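Local coordinates for thiosulfate sulfurtransferase TUM1 (Saccharomyces cerevisiae, PDB 3UTN), which relays sulfur, as a persulfide, from NFS1 to UBA4 in the pathway that 2-thiolates the wobble uridine of tRNAs, at residues Val36-Val39 / Ala40-Val44; Asp103-Asn107 / Leu108-Lys112; Asp120-Gly123 / Asn124-Ser127; Met191-Leu194 / Val195-Gly198. All blocks are in the same frame, centred on the assembly; numbering follows the deposited sequence.

Contact 1: Val36-Val39 / Ala40-Val44; sequences VKLV and ASEKV
V36 and A40 are joined by a regular helical bond in helix 32-41: A40 N donates to V36 O at 2.6 Å with an N-H...O angle of 162°. One residue on, S41 N repeats the pattern with K37 O at 2.7 Å. E42 is the first residue to leave helical backbone angles. Its N meets V39 O at 3.3 Å from high above the carbonyl plane, and its approach to L38 O is weak.

The side chain of S41 folds back along the helix. With OG beside the backbone N (chi1 -52°), the hydroxyl donates to K37 O at 2.7 Å, again from above the carbonyl plane, so S41 grips that oxygen through both its N and its OG. L38 and E42 lie alongside each other, L38 CD1 coming within 3.9 Å of E42 OE1. A water donates to L38 O at 2.6 Å and to E42 OE1 at 2.7 Å. The E42 chain is bent at chi2 (51°), and its OE2 accepts from V44 N at 3.2 Å, above the carboxylate plane, and from H45 N. L38 and E42 both touch I47 and I115, of strands 47-51 and 115-119.

With a valine in place of E42, the water would probably lose one of its two acceptors, and V44 N and H45 N the oxygen that ties them back to the helix end. A carboxylate beside the carbonyls of a helix C-terminus would probably be unfavourable; the shared water is likely to ease this, while OE2 probably helps hold the turn that leads out of the helix.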
ATOM      1  N   VAL A  36     -15.579  13.911   3.233  1.00 19.97           N
ATOM      2  CA  VAL A  36     -16.331  14.789   4.127  1.00 20.44           C
ATOM      3  C   VAL A  36     -17.817  14.526   3.962  1.00 20.79           C
ATOM      4  O   VAL A  36     -18.569  14.566   4.935  1.00 21.35           O
ATOM      5  CB  VAL A  36     -15.993  16.283   3.964  1.00 20.49           C
ATOM      6  CG1 VAL A  36     -14.550  16.530   4.366  1.00 20.19           C
ATOM      7  CG2 VAL A  36     -16.258  16.768   2.550  1.00 19.69           C
ATOM      8  N   LYS A  37     -18.221  14.216   2.732  1.00 21.48           N
ATOM      9  CA  LYS A  37     -19.594  13.823   2.472  1.00 22.45           C
ATOM     10  C   LYS A  37     -19.897  12.592   3.312  1.00 22.00           C
ATOM     11  O   LYS A  37     -20.892  12.544   4.021  1.00 22.14           O
ATOM     12  CB  LYS A  37     -19.815  13.529   0.994  1.00 23.12           C
ATOM     13  CG  LYS A  37     -21.265  13.232   0.669  1.00 24.56           C
ATOM     14  CD  LYS A  37     -21.451  12.780  -0.763  1.00 25.97           C
ATOM     15  CE  LYS A  37     -22.920  12.482  -0.994  1.00 27.51           C
ATOM     16  NZ  LYS A  37     -23.220  12.389  -2.442  1.00 28.85           N
ATOM     17  N   LEU A  38     -19.008  11.612   3.236  1.00 22.58           N
ATOM     18  CA  LEU A  38     -19.149  10.394   4.016  1.00 22.88           C
ATOM     19  C   LEU A  38     -19.256  10.738   5.493  1.00 22.79           C
ATOM     20  O   LEU A  38     -20.198  10.320   6.161  1.00 23.75           O
ATOM     21  CB  LEU A  38     -17.974   9.455   3.762  1.00 23.31           C
ATOM     22  CG  LEU A  38     -17.908   8.160   4.568  1.00 23.50           C
ATOM     23  CD1 LEU A  38     -18.986   7.183   4.135  1.00 24.18           C
ATOM     24  CD2 LEU A  38     -16.526   7.558   4.396  1.00 23.49           C
ATOM     25  N   VAL A  39     -18.309  11.525   5.990  1.00 22.37           N
ATOM     26  CA  VAL A  39     -18.311  11.916   7.391  1.00 22.58           C
ATOM     27  C   VAL A  39     -19.605  12.627   7.745  1.00 22.44           C
ATOM     28  O   VAL A  39     -20.256  12.282   8.719  1.00 22.73           O
ATOM     29  CB  VAL A  39     -17.100  12.800   7.750  1.00 22.13           C
ATOM     30  CG1 VAL A  39     -17.197  13.284   9.188  1.00 23.38           C
ATOM     31  CG2 VAL A  39     -15.815  12.022   7.553  1.00 22.25           C
ATOM     32  N   ALA A  40     -19.983  13.601   6.928  1.00 22.57           N
ATOM     33  CA  ALA A  40     -21.160  14.401   7.203  1.00 23.02           C
ATOM     34  C   ALA A  40     -22.418  13.556   7.170  1.00 23.41           C
ATOM     35  O   ALA A  40     -23.329  13.768   7.958  1.00 23.57           O
ATOM     36  CB  ALA A  40     -21.261  15.535   6.205  1.00 22.36           C
ATOM     37  N   SER A  41     -22.458  12.595   6.255  1.00 24.82           N
ATOM     38  CA  SER A  41     -23.658  11.805   6.033  1.00 25.80           C
ATOM     39  C   SER A  41     -23.739  10.627   6.980  1.00 27.17           C
ATOM     40  O   SER A  41     -24.808  10.051   7.171  1.00 27.31           O
ATOM     41  CB  SER A  41     -23.702  11.316   4.593  1.00 26.33           C
ATOM     42  OG  SER A  41     -23.521  12.403   3.708  1.00 27.34           O
ATOM     43  N   GLU A  42     -22.612  10.273   7.584  1.00 27.83           N
ATOM     44  CA  GLU A  42     -22.561   9.068   8.387  1.00 30.26           C
ATOM     45  C   GLU A  42     -23.394   9.161   9.645  1.00 31.16           C
ATOM     46  O   GLU A  42     -23.206  10.055  10.463  1.00 31.75           O
ATOM     47  CB  GLU A  42     -21.127   8.685   8.724  1.00 30.68           C
ATOM     48  CG  GLU A  42     -20.993   7.245   9.178  1.00 31.01           C
ATOM     49  CD  GLU A  42     -21.653   6.263   8.231  1.00 31.63           C
ATOM     50  OE1 GLU A  42     -21.458   6.391   7.005  1.00 32.35           O
ATOM     51  OE2 GLU A  42     -22.368   5.363   8.715  1.00 32.02           O
ATOM     52  N   LYS A  43     -24.321   8.222   9.782  1.00 33.10           N
ATOM     53  CA  LYS A  43     -25.208   8.178  10.931  1.00 34.62           C
ATOM     54  C   LYS A  43     -24.995   6.894  11.714  1.00 34.76           C
ATOM     55  O   LYS A  43     -25.306   6.828  12.901  1.00 36.07           O
ATOM     56  CB  LYS A  43     -26.664   8.270  10.476  1.00 35.77           C
ATOM     57  CG  LYS A  43     -27.017   9.563   9.763  1.00 36.74           C
ATOM     58  CD  LYS A  43     -28.434   9.512   9.206  1.00 38.44           C
ATOM     59  CE  LYS A  43     -28.930  10.898   8.821  1.00 38.92           C
ATOM     60  NZ  LYS A  43     -29.031  11.794  10.010  1.00 39.31           N
ATOM     61  N   VAL A  44     -24.454   5.881  11.043  1.00 34.85           N
ATOM     62  CA  VAL A  44     -24.347   4.542  11.619  1.00 34.56           C
ATOM     63  C   VAL A  44     -22.924   4.228  12.064  1.00 34.02           C
ATOM     64  O   VAL A  44     -22.699   3.837  13.213  1.00 34.28           O
ATOM     65  CB  VAL A  44     -24.851   3.458  10.631  1.00 34.96           C
ATOM     66  CG1 VAL A  44     -24.708   2.062  11.226  1.00 35.51           C
ATOM     67  CG2 VAL A  44     -26.301   3.716  10.247  1.00 34.86           C
TER
HETATM   68  O   HOH W   1     -21.829   8.528   5.323  1.00 33.45           O

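Contact 2: Asp103-Asn107 / Leu108-Lys112; sequences DAMSN and LGVQK
M105 and V110 meet through backbone and side chain alike, closing the C-terminus of helix 98-107 as a Schellman motif. The hydrogen bonds supply the first evidence. L108 N makes a helical bond to A104 O at 2.8 Å; V110 N then reaches back five residues to M105 O at 2.7 Å, and G109 N turns to S106 O at 2.8 Å, well above the plane of that carbonyl. This reversal passes through G109, whose phi of 71° is readily adopted without a side chain.

Apolar contacts form the second group. M105 and V110 lie side by side and point the same way, with M105 SD 3.8 Å from V110 CG2. This is the hydrophobic contact classically found in a Schellman motif, between the residue just past the glycine and the one five positions earlier. M105 CG stands beside the backbone N (chi1 -65°), and the chain bends twice more, which carries its methyl across to the other neighbour: CE lies 4.0 Å from L108 CD1. L108 is drawn in tightly as well, its CG 3.2 Å from A104 O.

The polar side chain of S106 serves the surroundings, its OG bonding to D102 O one turn back and to Y174 N. Three carbonyls after the helix are also used: L108 O by S167 OG, G109 O by R46 NH2 and V110 O by S172 OG. On the apolar side L108 and V110 rest on I77 of strand 77-78, at an edge of the sheet, while M105 touches Y174, before the chain runs on into strand 115-119.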
ATOM      1  N   ASP A 103      -4.450  -6.585  17.634  1.00 27.83           N
ATOM      2  CA  ASP A 103      -3.934  -5.867  18.789  1.00 27.93           C
ATOM      3  C   ASP A 103      -3.744  -4.412  18.447  1.00 26.87           C
ATOM      4  O   ASP A 103      -4.124  -3.547  19.218  1.00 26.48           O
ATOM      5  CB  ASP A 103      -2.627  -6.486  19.278  1.00 28.91           C
ATOM      6  CG  ASP A 103      -2.849  -7.822  19.956  1.00 30.08           C
ATOM      7  OD1 ASP A 103      -4.024  -8.167  20.182  1.00 30.45           O
ATOM      8  OD2 ASP A 103      -1.861  -8.525  20.249  1.00 30.79           O
ATOM      9  N   ALA A 104      -3.178  -4.157  17.272  1.00 26.09           N
ATOM     10  CA  ALA A 104      -3.008  -2.798  16.793  1.00 25.45           C
ATOM     11  C   ALA A 104      -4.359  -2.109  16.731  1.00 24.38           C
ATOM     12  O   ALA A 104      -4.545  -1.049  17.315  1.00 24.82           O
ATOM     13  CB  ALA A 104      -2.345  -2.798  15.430  1.00 25.65           C
ATOM     14  N   MET A 105      -5.307  -2.730  16.036  1.00 24.41           N
ATOM     15  CA  MET A 105      -6.645  -2.179  15.906  1.00 24.38           C
ATOM     16  C   MET A 105      -7.258  -1.939  17.271  1.00 24.12           C
ATOM     17  O   MET A 105      -7.824  -0.880  17.532  1.00 22.57           O
ATOM     18  CB  MET A 105      -7.535  -3.118  15.106  1.00 24.81           C
ATOM     19  CG  MET A 105      -7.126  -3.296  13.664  1.00 25.07           C
ATOM     20  SD  MET A 105      -6.903  -1.723  12.824  1.00 26.46           S
ATOM     21  CE  MET A 105      -5.123  -1.560  12.910  1.00 26.18           C
ATOM     22  N   SER A 106      -7.128  -2.938  18.136  1.00 24.65           N
ATOM     23  CA  SER A 106      -7.610  -2.844  19.499  1.00 25.06           C
ATOM     24  C   SER A 106      -6.957  -1.665  20.207  1.00 25.08           C
ATOM     25  O   SER A 106      -7.649  -0.820  20.772  1.00 24.91           O
ATOM     26  CB  SER A 106      -7.322  -4.149  20.250  1.00 25.28           C
ATOM     27  OG  SER A 106      -8.015  -5.223  19.648  1.00 26.99           O
ATOM     28  N   ASN A 107      -5.626  -1.624  20.160  0.51 25.56           N
ATOM     29  CA  ASN A 107      -4.841  -0.567  20.783  0.51 26.11           C
ATOM     30  C   ASN A 107      -5.288   0.808  20.311  0.51 25.86           C
ATOM     31  O   ASN A 107      -5.344   1.750  21.095  0.51 25.97           O
ATOM     32  CB  ASN A 107      -3.353  -0.770  20.481  0.51 26.92           C
ATOM     33  CG  ASN A 107      -2.464   0.187  21.247  0.51 27.37           C
ATOM     34  OD1 ASN A 107      -2.233   0.020  22.444  0.51 27.98           O
ATOM     35  ND2 ASN A 107      -1.950   1.191  20.554  0.51 28.26           N
ATOM     36  N   LEU A 108      -5.626   0.899  19.028  1.00 25.70           N
ATOM     37  CA  LEU A 108      -6.046   2.151  18.413  1.00 25.67           C
ATOM     38  C   LEU A 108      -7.526   2.390  18.623  1.00 24.84           C
ATOM     39  O   LEU A 108      -8.063   3.415  18.217  1.00 25.00           O
ATOM     40  CB  LEU A 108      -5.733   2.131  16.920  1.00 25.47           C
ATOM     41  CG  LEU A 108      -4.249   2.009  16.586  1.00 25.87           C
ATOM     42  CD1 LEU A 108      -4.079   1.668  15.115  1.00 25.87           C
ATOM     43  CD2 LEU A 108      -3.483   3.274  16.971  1.00 25.98           C
ATOM     44  N   GLY A 109      -8.187   1.420  19.244  1.00 24.81           N
ATOM     45  CA  GLY A 109      -9.608   1.518  19.503  1.00 24.76           C
ATOM     46  C   GLY A 109     -10.444   1.391  18.250  1.00 24.05           C
ATOM     47  O   GLY A 109     -11.591   1.804  18.231  1.00 24.02           O
ATOM     48  N   VAL A 110      -9.869   0.825  17.195  1.00 24.20           N
ATOM     49  CA  VAL A 110     -10.622   0.596  15.973  1.00 24.30           C
ATOM     50  C   VAL A 110     -11.694  -0.442  16.266  1.00 25.45           C
ATOM     51  O   VAL A 110     -11.418  -1.476  16.866  1.00 24.95           O
ATOM     52  CB  VAL A 110      -9.721   0.131  14.817  1.00 24.09           C
ATOM     53  CG1 VAL A 110     -10.549  -0.260  13.605  1.00 23.39           C
ATOM     54  CG2 VAL A 110      -8.746   1.229  14.454  1.00 23.65           C
ATOM     55  N   GLN A 111     -12.925  -0.138  15.883  1.00 26.26           N
ATOM     56  CA  GLN A 111     -13.999  -1.101  16.003  1.00 28.27           C
ATOM     57  C   GLN A 111     -14.185  -1.700  14.630  1.00 27.71           C
ATOM     58  O   GLN A 111     -13.895  -1.054  13.624  1.00 27.06           O
ATOM     59  CB  GLN A 111     -15.293  -0.435  16.473  1.00 29.89           C
ATOM     60  CG  GLN A 111     -15.206   0.272  17.822  1.00 32.70           C
ATOM     61  CD  GLN A 111     -15.184  -0.678  19.011  1.00 35.55           C
ATOM     62  OE1 GLN A 111     -15.179  -1.903  18.854  1.00 37.10           O
ATOM     63  NE2 GLN A 111     -15.176  -0.110  20.213  1.00 36.56           N
ATOM     64  N   LYS A 112     -14.666  -2.933  14.583  1.00 27.41           N
ATOM     65  CA  LYS A 112     -14.936  -3.587  13.315  1.00 27.37           C
ATOM     66  C   LYS A 112     -15.817  -2.721  12.427  1.00 26.72           C
ATOM     67  O   LYS A 112     -15.628  -2.681  11.222  1.00 25.31           O
ATOM     68  CB  LYS A 112     -15.606  -4.941  13.541  1.00 27.97           C
ATOM     69  CG  LYS A 112     -15.720  -5.791  12.284  1.00 28.72           C
ATOM     70  CD  LYS A 112     -14.349  -6.160  11.727  1.00 28.51           C
ATOM     71  CE  LYS A 112     -13.489  -6.868  12.759  1.00 28.97           C
ATOM     72  NZ  LYS A 112     -14.131  -8.133  13.203  1.00 28.58           N
TER

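Contact 3: Asp120-Gly123 / Asn124-Ser127; sequences DRVG and NFSS
D120 turns its carboxylate into a ring of backbone N-H groups supplied by G123 and F125-S127. Its CG sits between the backbone N and the carbonyl carbon (chi1 62°), which brings the carboxylate over the loop; the two oxygens then serve different parts of it. D120 OD1 takes G123 N on its syn side at 2.6 Å, giving an Asx motif. Three donors grip D120 OD2 from distinct directions. F125 N reaches D120 OD2 on the syn lone pair at 2.7 Å. S126 N meets D120 OD2 nearly in line with the C-O bond at 2.6 Å. S127 N approaches D120 OD2 on the anti side at 2.7 Å, 31° out of the carboxylate plane.

Outside this ring V122 and F125 cross obliquely, V122 CG1 lying 3.4 Å from F125 CB. With CG anti to the backbone N (chi1 -175°), the F125 phenyl swings out to the ring of W59. S126 OG bonds to A52 O; N124 ND2 reaches K248 O and N146 OD1.

The loop joins strand 115-119 to helix 127-136 and appears to be the topological counterpart of the active-site loop of C282, both following the fourth strand of their sheets. Four N-H groups and the adjacent helix N-terminus would probably stabilise negative charge on this buried carboxylate, much as backbone N-H groups cradle the persulfide in catalytic rhodanese domains.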
ATOM      1  N   ASP A 120      -2.129   9.136   4.251  1.00 18.89           N
ATOM      2  CA  ASP A 120      -0.809   9.359   4.764  1.00 19.81           C
ATOM      3  C   ASP A 120      -0.415  10.750   4.344  1.00 20.09           C
ATOM      4  O   ASP A 120      -1.090  11.365   3.515  1.00 20.12           O
ATOM      5  CB  ASP A 120       0.160   8.280   4.273  1.00 20.30           C
ATOM      6  CG  ASP A 120       0.311   8.254   2.776  1.00 20.57           C
ATOM      7  OD1 ASP A 120       0.138   9.297   2.118  1.00 22.40           O
ATOM      8  OD2 ASP A 120       0.633   7.179   2.249  1.00 20.70           O
ATOM      9  N   ARG A 121       0.665  11.255   4.916  1.00 20.19           N
ATOM     10  CA  ARG A 121       1.065  12.619   4.646  1.00 21.32           C
ATOM     11  C   ARG A 121       1.868  12.734   3.378  1.00 21.14           C
ATOM     12  O   ARG A 121       2.078  13.830   2.877  1.00 21.93           O
ATOM     13  CB  ARG A 121       1.848  13.171   5.819  1.00 21.85           C
ATOM     14  CG  ARG A 121       0.994  13.228   7.053  1.00 22.31           C
ATOM     15  CD  ARG A 121       1.771  13.685   8.259  1.00 24.02           C
ATOM     16  NE  ARG A 121       0.889  13.654   9.412  1.00 25.40           N
ATOM     17  CZ  ARG A 121      -0.037  14.571   9.667  1.00 24.87           C
ATOM     18  NH1 ARG A 121      -0.197  15.602   8.855  1.00 25.81           N
ATOM     19  NH2 ARG A 121      -0.804  14.452  10.736  1.00 26.79           N
ATOM     20  N   VAL A 122       2.320  11.601   2.863  1.00 21.16           N
ATOM     21  CA  VAL A 122       3.174  11.616   1.688  1.00 22.12           C
ATOM     22  C   VAL A 122       2.324  11.737   0.440  1.00 22.33           C
ATOM     23  O   VAL A 122       2.589  12.568  -0.428  1.00 22.91           O
ATOM     24  CB  VAL A 122       4.065  10.367   1.625  1.00 22.10           C
ATOM     25  CG1 VAL A 122       4.886  10.351   0.340  1.00 22.20           C
ATOM     26  CG2 VAL A 122       4.975  10.338   2.836  1.00 22.87           C
ATOM     27  N   GLY A 123       1.284  10.922   0.371  1.00 22.46           N
ATOM     28  CA  GLY A 123       0.408  10.916  -0.777  1.00 23.83           C
ATOM     29  C   GLY A 123       0.401   9.536  -1.365  1.00 23.51           C
ATOM     30  O   GLY A 123       1.199   9.225  -2.243  1.00 25.60           O
ATOM     31  N   ASN A 124      -0.486   8.696  -0.852  1.00 23.15           N
ATOM     32  CA  ASN A 124      -0.632   7.340  -1.365  1.00 21.94           C
ATOM     33  C   ASN A 124       0.677   6.615  -1.391  1.00 21.93           C
ATOM     34  O   ASN A 124       1.057   5.995  -2.383  1.00 21.70           O
ATOM     35  CB  ASN A 124      -1.249   7.376  -2.743  1.00 21.60           C
ATOM     36  CG  ASN A 124      -2.676   7.795  -2.685  1.00 21.46           C
ATOM     37  OD1 ASN A 124      -3.411   7.322  -1.827  1.00 22.46           O
ATOM     38  ND2 ASN A 124      -3.079   8.682  -3.573  1.00 21.11           N
ATOM     39  N   PHE A 125       1.369   6.719  -0.274  1.00 21.15           N
ATOM     40  CA  PHE A 125       2.667   6.141  -0.155  1.00 21.15           C
ATOM     41  C   PHE A 125       2.568   4.914   0.726  1.00 20.05           C
ATOM     42  O   PHE A 125       2.809   3.815   0.274  1.00 20.33           O
ATOM     43  CB  PHE A 125       3.617   7.165   0.428  1.00 22.23           C
ATOM     44  CG  PHE A 125       5.030   6.700   0.493  1.00 23.51           C
ATOM     45  CD1 PHE A 125       5.637   6.481   1.715  1.00 24.10           C
ATOM     46  CD2 PHE A 125       5.759   6.485  -0.671  1.00 24.70           C
ATOM     47  CE1 PHE A 125       6.951   6.051   1.785  1.00 24.50           C
ATOM     48  CE2 PHE A 125       7.075   6.055  -0.609  1.00 25.54           C
ATOM     49  CZ  PHE A 125       7.672   5.839   0.623  1.00 25.67           C
ATOM     50  N   SER A 126       2.188   5.113   1.979  1.00 19.47           N
ATOM     51  CA  SER A 126       2.024   4.008   2.910  1.00 19.39           C
ATOM     52  C   SER A 126       0.554   3.761   3.164  1.00 18.73           C
ATOM     53  O   SER A 126       0.161   2.704   3.646  1.00 19.28           O
ATOM     54  CB  SER A 126       2.707   4.352   4.221  1.00 19.06           C
ATOM     55  OG  SER A 126       2.267   5.618   4.684  1.00 19.46           O
ATOM     56  N   SER A 127      -0.263   4.760   2.865  1.00 18.32           N
ATOM     57  CA  SER A 127      -1.684   4.633   3.101  1.00 18.07           C
ATOM     58  C   SER A 127      -2.290   3.489   2.299  1.00 17.52           C
ATOM     59  O   SER A 127      -3.102   2.754   2.837  1.00 17.74           O
ATOM     60  CB  SER A 127      -2.416   5.947   2.850  1.00 18.05           C
ATOM     61  OG  SER A 127      -2.198   6.402   1.538  1.00 18.46           O
TER

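Contact 4: Met191-Leu194 / Val195-Gly198; sequences MFQL and VKSG
A Schellman motif ends helix 188-196, the first helix after strand 185-186 in the C-terminal rhodanese domain, and the contacts of F192 with K196 and of Q193 with S197 span its last turn. V195 N keeps a regular helical bond to M191 O at 2.9 Å. The chain then reverses at G198, where phi is 66° and G198 N bonds to V195 O at 2.9 Å.

On the outer side F192 and K196 make a CH-pi contact. K196 CB lies over one face of the phenyl ring, 4.3 Å from its centroid and 18° off the normal, displaced toward the rim. Farther along the lysine chain, K196 CD comes within 3.6 Å of F192 CE2, so the chain runs from the face, at CB, out past the rim, at CD. W321 meets the same ring edge-to-face. Toward the interior, M191, L194 and V195 all touch L200 of helix 200-203, and M191 and L194 reach I279.

S197 OG, set between its backbone N and carbonyl carbon (chi1 64°), turns back to the helix. Putting an alanine at S197 would probably leave Q193 O with one donor of its present two and this helix end less firmly tied. Both bonds are short, for S197 N and S197 OG each lie 2.6 Å from Q193 O and reach it from opposite faces of its carbonyl plane.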
ATOM      1  N   MET A 191       5.766 -17.049  -5.563  1.00 25.20           N
ATOM      2  CA  MET A 191       6.588 -16.169  -6.378  1.00 25.61           C
ATOM      3  C   MET A 191       7.756 -16.931  -6.960  1.00 24.95           C
ATOM      4  O   MET A 191       7.997 -16.899  -8.161  1.00 24.69           O
ATOM      5  CB  MET A 191       7.116 -15.002  -5.553  1.00 25.48           C
ATOM      6  CG  MET A 191       6.126 -13.873  -5.444  1.00 25.55           C
ATOM      7  SD  MET A 191       5.532 -13.350  -7.057  1.00 26.19           S
ATOM      8  CE  MET A 191       6.945 -12.490  -7.731  1.00 25.90           C
ATOM      9  N   PHE A 192       8.472 -17.624  -6.090  1.00 25.71           N
ATOM     10  CA  PHE A 192       9.626 -18.367  -6.519  1.00 26.51           C
ATOM     11  C   PHE A 192       9.250 -19.459  -7.500  1.00 26.04           C
ATOM     12  O   PHE A 192       9.879 -19.576  -8.534  1.00 26.27           O
ATOM     13  CB  PHE A 192      10.400 -18.953  -5.348  1.00 27.10           C
ATOM     14  CG  PHE A 192      11.677 -19.587  -5.767  1.00 28.17           C
ATOM     15  CD1 PHE A 192      12.709 -18.805  -6.263  1.00 27.53           C
ATOM     16  CD2 PHE A 192      11.834 -20.966  -5.723  1.00 28.46           C
ATOM     17  CE1 PHE A 192      13.892 -19.385  -6.674  1.00 28.62           C
ATOM     18  CE2 PHE A 192      13.016 -21.551  -6.136  1.00 28.74           C
ATOM     19  CZ  PHE A 192      14.046 -20.759  -6.614  1.00 28.97           C
ATOM     20  N   GLN A 193       8.220 -20.236  -7.180  1.00 27.73           N
ATOM     21  CA  GLN A 193       7.761 -21.287  -8.089  1.00 28.32           C
ATOM     22  C   GLN A 193       7.396 -20.696  -9.438  1.00 27.79           C
ATOM     23  O   GLN A 193       7.798 -21.214 -10.471  1.00 27.26           O
ATOM     24  CB  GLN A 193       6.585 -22.077  -7.507  1.00 30.61           C
ATOM     25  CG  GLN A 193       6.052 -23.185  -8.419  1.00 32.55           C
ATOM     26  CD  GLN A 193       7.139 -24.091  -9.004  1.00 34.83           C
ATOM     27  OE1 GLN A 193       8.234 -24.227  -8.451  1.00 35.75           O
ATOM     28  NE2 GLN A 193       6.827 -24.723 -10.131  1.00 35.30           N
ATOM     29  N   LEU A 194       6.648 -19.597  -9.418  1.00 26.94           N
ATOM     30  CA  LEU A 194       6.264 -18.919 -10.645  1.00 26.82           C
ATOM     31  C   LEU A 194       7.479 -18.524 -11.453  1.00 26.11           C
ATOM     32  O   LEU A 194       7.506 -18.684 -12.668  1.00 26.72           O
ATOM     33  CB  LEU A 194       5.413 -17.689 -10.335  1.00 26.73           C
ATOM     34  CG  LEU A 194       3.999 -18.042  -9.885  1.00 27.00           C
ATOM     35  CD1 LEU A 194       3.349 -16.823  -9.259  1.00 26.34           C
ATOM     36  CD2 LEU A 194       3.188 -18.603 -11.046  1.00 27.47           C
ATOM     37  N   VAL A 195       8.491 -18.019 -10.762  1.00 25.66           N
ATOM     38  CA  VAL A 195       9.700 -17.584 -11.422  1.00 25.82           C
ATOM     39  C   VAL A 195      10.557 -18.780 -11.794  1.00 25.30           C
ATOM     40  O   VAL A 195      11.063 -18.852 -12.907  1.00 24.38           O
ATOM     41  CB  VAL A 195      10.493 -16.607 -10.544  1.00 25.60           C
ATOM     42  CG1 VAL A 195      11.826 -16.272 -11.187  1.00 25.67           C
ATOM     43  CG2 VAL A 195       9.676 -15.347 -10.334  1.00 25.75           C
ATOM     44  N   LYS A 196      10.710 -19.707 -10.853  1.00 25.92           N
ATOM     45  CA  LYS A 196      11.453 -20.936 -11.101  1.00 27.23           C
ATOM     46  C   LYS A 196      10.853 -21.674 -12.286  1.00 27.06           C
ATOM     47  O   LYS A 196      11.580 -22.167 -13.135  1.00 28.09           O
ATOM     48  CB  LYS A 196      11.457 -21.832  -9.863  1.00 27.93           C
ATOM     49  CG  LYS A 196      12.285 -23.093 -10.026  1.00 29.88           C
ATOM     50  CD  LYS A 196      12.292 -23.919  -8.753  1.00 31.12           C
ATOM     51  CE  LYS A 196      13.138 -25.173  -8.924  1.00 32.94           C
ATOM     52  NZ  LYS A 196      14.484 -24.871  -9.488  1.00 34.02           N
ATOM     53  N   SER A 197       9.526 -21.731 -12.347  1.00 27.76           N
ATOM     54  CA  SER A 197       8.838 -22.398 -13.449  1.00 28.49           C
ATOM     55  C   SER A 197       8.795 -21.544 -14.712  1.00 29.05           C
ATOM     56  O   SER A 197       8.358 -22.012 -15.761  1.00 29.30           O
ATOM     57  CB  SER A 197       7.426 -22.799 -13.037  1.00 29.35           C
ATOM     58  OG  SER A 197       6.658 -21.649 -12.748  1.00 30.04           O
ATOM     59  N   GLY A 198       9.256 -20.297 -14.606  1.00 29.08           N
ATOM     60  CA  GLY A 198       9.279 -19.371 -15.741  1.00 29.87           C
ATOM     61  C   GLY A 198       7.874 -19.020 -16.174  1.00 30.73           C
ATOM     62  O   GLY A 198       7.635 -18.682 -17.335  1.00 31.96           O
TER

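In the fold
The four contacts follow one another along the chain without touching. Contacts 1 and 4 close equivalent helices, each coming after the first strand of a five-stranded parallel sheet of order 1-5-4-2-3; their centres lie 46 Å apart, on opposite sides of the chain's centre. Contacts 1 and 2 are nearer neighbours, about 9 Å between nearest atoms. Contacts 2 and 4 share the Schellman ending, 37 Å apart between centres. Contact 3 lies deepest, and although it belongs to the N-terminal domain, its F125 side chain is about 9 Å from that of the catalytic C282. M191 of contact 4 approaches the same cysteine to about 11 Å between side chains.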